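PDB 2A2U: protein (alpha-2u-globulin) from Rattus norvegicus, which probably binds and carries small hydrophobic ligands in the cavity of a lipocalin beta-barrel, hyaline droplet inducers among them. Local coordinates for residues 57-61 against 170-176. Numbering follows the deposited sequence.
Sequences MRVFM and LTKTDRC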
ATOM      1  N   MET A  57      -5.016   7.229  18.072  1.00 24.83           N
ATOM      2  CA  MET A  57      -3.638   7.610  18.345  1.00 24.83           C
ATOM      3  C   MET A  57      -3.052   7.009  19.628  1.00 24.83           C
ATOM      4  O   MET A  57      -1.848   7.134  19.886  1.00 24.83           O
ATOM      5  CB  MET A  57      -3.492   9.132  18.326  1.00 31.45           C
ATOM      6  CG  MET A  57      -3.843   9.784  16.992  1.00 31.45           C
ATOM      7  SD  MET A  57      -2.941   9.111  15.582  1.00 31.45           S
ATOM      8  CE  MET A  57      -4.152   9.475  14.243  1.00 31.45           C
ATOM      9  N   ARG A  58      -3.893   6.368  20.439  1.00 26.19           N
ATOM     10  CA  ARG A  58      -3.404   5.722  21.660  1.00 26.19           C
ATOM     11  C   ARG A  58      -2.770   4.394  21.245  1.00 26.19           C
ATOM     12  O   ARG A  58      -3.370   3.330  21.391  1.00 26.19           O
ATOM     13  CB  ARG A  58      -4.539   5.465  22.661  1.00 36.24           C
ATOM     14  CG  ARG A  58      -4.064   4.744  23.927  1.00 36.24           C
ATOM     15  CD  ARG A  58      -5.202   4.362  24.854  1.00 36.24           C
ATOM     16  NE  ARG A  58      -5.431   5.356  25.897  1.00 36.24           N
ATOM     17  CZ  ARG A  58      -5.238   5.138  27.195  1.00 36.24           C
ATOM     18  NH1 ARG A  58      -4.811   3.952  27.620  1.00 36.24           N
ATOM     19  NH2 ARG A  58      -5.465   6.110  28.071  1.00 36.24           N
ATOM     20  N   VAL A  59      -1.574   4.474  20.676  1.00 26.74           N
ATOM     21  CA  VAL A  59      -0.870   3.289  20.209  1.00 26.74           C
ATOM     22  C   VAL A  59       0.238   2.867  21.161  1.00 26.74           C
ATOM     23  O   VAL A  59       0.915   3.702  21.762  1.00 26.74           O
ATOM     24  CB  VAL A  59      -0.283   3.481  18.775  1.00 20.14           C
ATOM     25  CG1 VAL A  59      -1.352   4.020  17.841  1.00 20.14           C
ATOM     26  CG2 VAL A  59       0.940   4.387  18.800  1.00 20.14           C
ATOM     27  N   PHE A  60       0.413   1.557  21.283  1.00 25.66           N
ATOM     28  CA  PHE A  60       1.418   0.981  22.149  1.00 25.66           C
ATOM     29  C   PHE A  60       2.554   0.442  21.291  1.00 25.66           C
ATOM     30  O   PHE A  60       2.517  -0.684  20.800  1.00 25.66           O
ATOM     31  CB  PHE A  60       0.778  -0.122  22.985  1.00 13.36           C
ATOM     32  CG  PHE A  60      -0.470   0.313  23.699  1.00 13.36           C
ATOM     33  CD1 PHE A  60      -0.474   1.471  24.469  1.00 13.36           C
ATOM     34  CD2 PHE A  60      -1.642  -0.425  23.597  1.00 13.36           C
ATOM     35  CE1 PHE A  60      -1.624   1.890  25.132  1.00 13.36           C
ATOM     36  CE2 PHE A  60      -2.802  -0.010  24.261  1.00 13.36           C
ATOM     37  CZ  PHE A  60      -2.785   1.153  25.028  1.00 13.36           C
ATOM     38  N   MET A  61       3.569   1.270  21.110  1.00 20.54           N
ATOM     39  CA  MET A  61       4.724   0.929  20.294  1.00 20.54           C
ATOM     40  C   MET A  61       5.422  -0.337  20.761  1.00 20.54           C
ATOM     41  O   MET A  61       5.341  -0.707  21.931  1.00 20.54           O
ATOM     42  CB  MET A  61       5.698   2.108  20.297  1.00  2.00           C
ATOM     43  CG  MET A  61       6.807   2.056  19.234  1.00  2.00           C
ATOM     44  SD  MET A  61       6.200   1.864  17.509  1.00  2.00           S
ATOM     45  CE  MET A  61       4.709   3.031  17.583  1.00  2.00           C
ATOM     46  N   LEU A 170       1.000   6.514  29.793  1.00 29.62           N
ATOM     47  CA  LEU A 170       0.522   5.169  29.502  1.00 29.62           C
ATOM     48  C   LEU A 170       1.163   4.062  30.322  1.00 29.62           C
ATOM     49  O   LEU A 170       0.695   2.924  30.267  1.00 29.62           O
ATOM     50  CB  LEU A 170       0.702   4.842  28.021  1.00 18.74           C
ATOM     51  CG  LEU A 170       0.019   5.701  26.963  1.00 18.74           C
ATOM     52  CD1 LEU A 170       0.374   5.164  25.596  1.00 18.74           C
ATOM     53  CD2 LEU A 170      -1.478   5.680  27.156  1.00 18.74           C
ATOM     54  N   THR A 171       2.223   4.376  31.067  1.00 40.09           N
ATOM     55  CA  THR A 171       2.904   3.363  31.874  1.00 40.09           C
ATOM     56  C   THR A 171       2.036   2.787  32.978  1.00 40.09           C
ATOM     57  O   THR A 171       2.292   1.692  33.465  1.00 40.09           O
ATOM     58  CB  THR A 171       4.192   3.893  32.505  1.00 28.85           C
ATOM     59  OG1 THR A 171       3.886   4.990  33.369  1.00 28.85           O
ATOM     60  CG2 THR A 171       5.160   4.330  31.437  1.00 28.85           C
ATOM     61  N   LYS A 172       1.019   3.529  33.377  1.00 64.41           N
ATOM     62  CA  LYS A 172       0.150   3.066  34.420  1.00 64.41           C
ATOM     63  C   LYS A 172      -1.001   2.175  33.945  1.00 64.41           C
ATOM     64  O   LYS A 172      -1.506   1.353  34.712  1.00 64.41           O
ATOM     65  CB  LYS A 172      -0.336   4.267  35.204  1.00121.36           C
ATOM     66  CG  LYS A 172       0.690   5.007  35.997  1.00121.36           C
ATOM     67  CD  LYS A 172       0.870   6.549  35.659  1.00121.36           C
ATOM     68  CE  LYS A 172       1.329   7.331  36.938  1.00121.36           C
ATOM     69  NZ  LYS A 172       0.872   8.737  36.986  1.00121.36           N
ATOM     70  N   THR A 173      -1.283   2.232  32.643  1.00 44.70           N
ATOM     71  CA  THR A 173      -2.337   1.432  32.016  1.00 44.70           C
ATOM     72  C   THR A 173      -1.842   0.172  31.286  1.00 44.70           C
ATOM     73  O   THR A 173      -0.645  -0.134  31.277  1.00 44.70           O
ATOM     74  CB  THR A 173      -3.154   2.270  30.996  1.00 59.84           C
ATOM     75  OG1 THR A 173      -2.457   2.336  29.742  1.00 59.84           O
ATOM     76  CG2 THR A 173      -3.363   3.692  31.508  1.00 59.84           C
ATOM     77  N   ASP A 174      -2.785  -0.566  30.698  1.00 62.91           N
ATOM     78  CA  ASP A 174      -2.452  -1.773  29.952  1.00 62.91           C
ATOM     79  C   ASP A 174      -2.017  -1.378  28.562  1.00 62.91           C
ATOM     80  O   ASP A 174      -2.826  -0.917  27.754  1.00 62.91           O
ATOM     81  CB  ASP A 174      -3.646  -2.724  29.835  1.00 78.64           C
ATOM     82  CG  ASP A 174      -3.372  -3.890  28.889  1.00 78.64           C
ATOM     83  OD1 ASP A 174      -2.252  -4.449  28.936  1.00 78.64           O
ATOM     84  OD2 ASP A 174      -4.266  -4.246  28.094  1.00 78.64           O
ATOM     85  N   ARG A 175      -0.738  -1.573  28.288  1.00 28.78           N
ATOM     86  CA  ARG A 175      -0.196  -1.251  26.991  1.00 28.78           C
ATOM     87  C   ARG A 175      -0.199  -2.524  26.165  1.00 28.78           C
ATOM     88  O   ARG A 175       0.776  -2.872  25.504  1.00 28.78           O
ATOM     89  CB  ARG A 175       1.199  -0.672  27.160  1.00 30.08           C
ATOM     90  CG  ARG A 175       1.154   0.688  27.820  1.00 30.08           C
ATOM     91  CD  ARG A 175       2.531   1.240  28.058  1.00 30.08           C
ATOM     92  NE  ARG A 175       3.147   0.665  29.246  1.00 30.08           N
ATOM     93  CZ  ARG A 175       4.430   0.804  29.556  1.00 30.08           C
ATOM     94  NH1 ARG A 175       5.241   1.497  28.760  1.00 30.08           N
ATOM     95  NH2 ARG A 175       4.899   0.272  30.674  1.00 30.08           N
ATOM     96  N   CYS A 176      -1.334  -3.210  26.214  1.00 40.70           N
ATOM     97  CA  CYS A 176      -1.517  -4.459  25.507  1.00 40.70           C
ATOM     98  C   CYS A 176      -0.433  -5.476  25.760  1.00 40.70           C
ATOM     99  O   CYS A 176      -0.229  -6.391  24.954  1.00 40.70           O
ATOM    100  CB  CYS A 176      -1.633  -4.216  24.023  1.00 31.90           C
ATOM    101  SG  CYS A 176      -3.322  -3.694  23.614  1.00 31.90           S
TER
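Residues 57-61 and 170-176 illustrate how a chain tail packs on a barrel largely through one side chain. The first segment leads into strand 60-67 through an inverse gamma turn centred on Arg58; the second follows strand 167-169, runs through a helical bend at 170-172 and makes its own inverse gamma turn at Arg175. The nearest CA atoms across the segments, those of Phe60 and Arg175, are 5.6 Å apart. The CA-to-CB bond of Phe60 points toward the tail, which lies over one face of the ring and touches its edge. Arg175 CA sits 3.6 Å from the Phe60 ring centroid, almost on the ring normal, a CH-pi contact. At the ring edge, Leu170 CD1 lies 3.9 Å from Phe60 CE1, and Cys176 SG lies 3.7 Å from Phe60 CD2, a sulfur-aromatic contact; Phe60 CZ also meets Asp174 O at 3.4 Å. Arg58 lays its guanidinium against Leu170, with Arg58 NH1 3.8 Å from Leu170 CD2, while Arg58 NE donates a hydrogen bond to Ile51 O. The end of Arg175 leads away from Phe60, its NH1 hydrogen-bonding to Lys143 O and Ser40 O. Without hydrogen bonds between them, the segments rely on van der Waals, CH-pi and sulfur-aromatic packing, beside the Cys176-Cys83 disulfide that, as in many lipocalins, ties tail to barrel wall covalently.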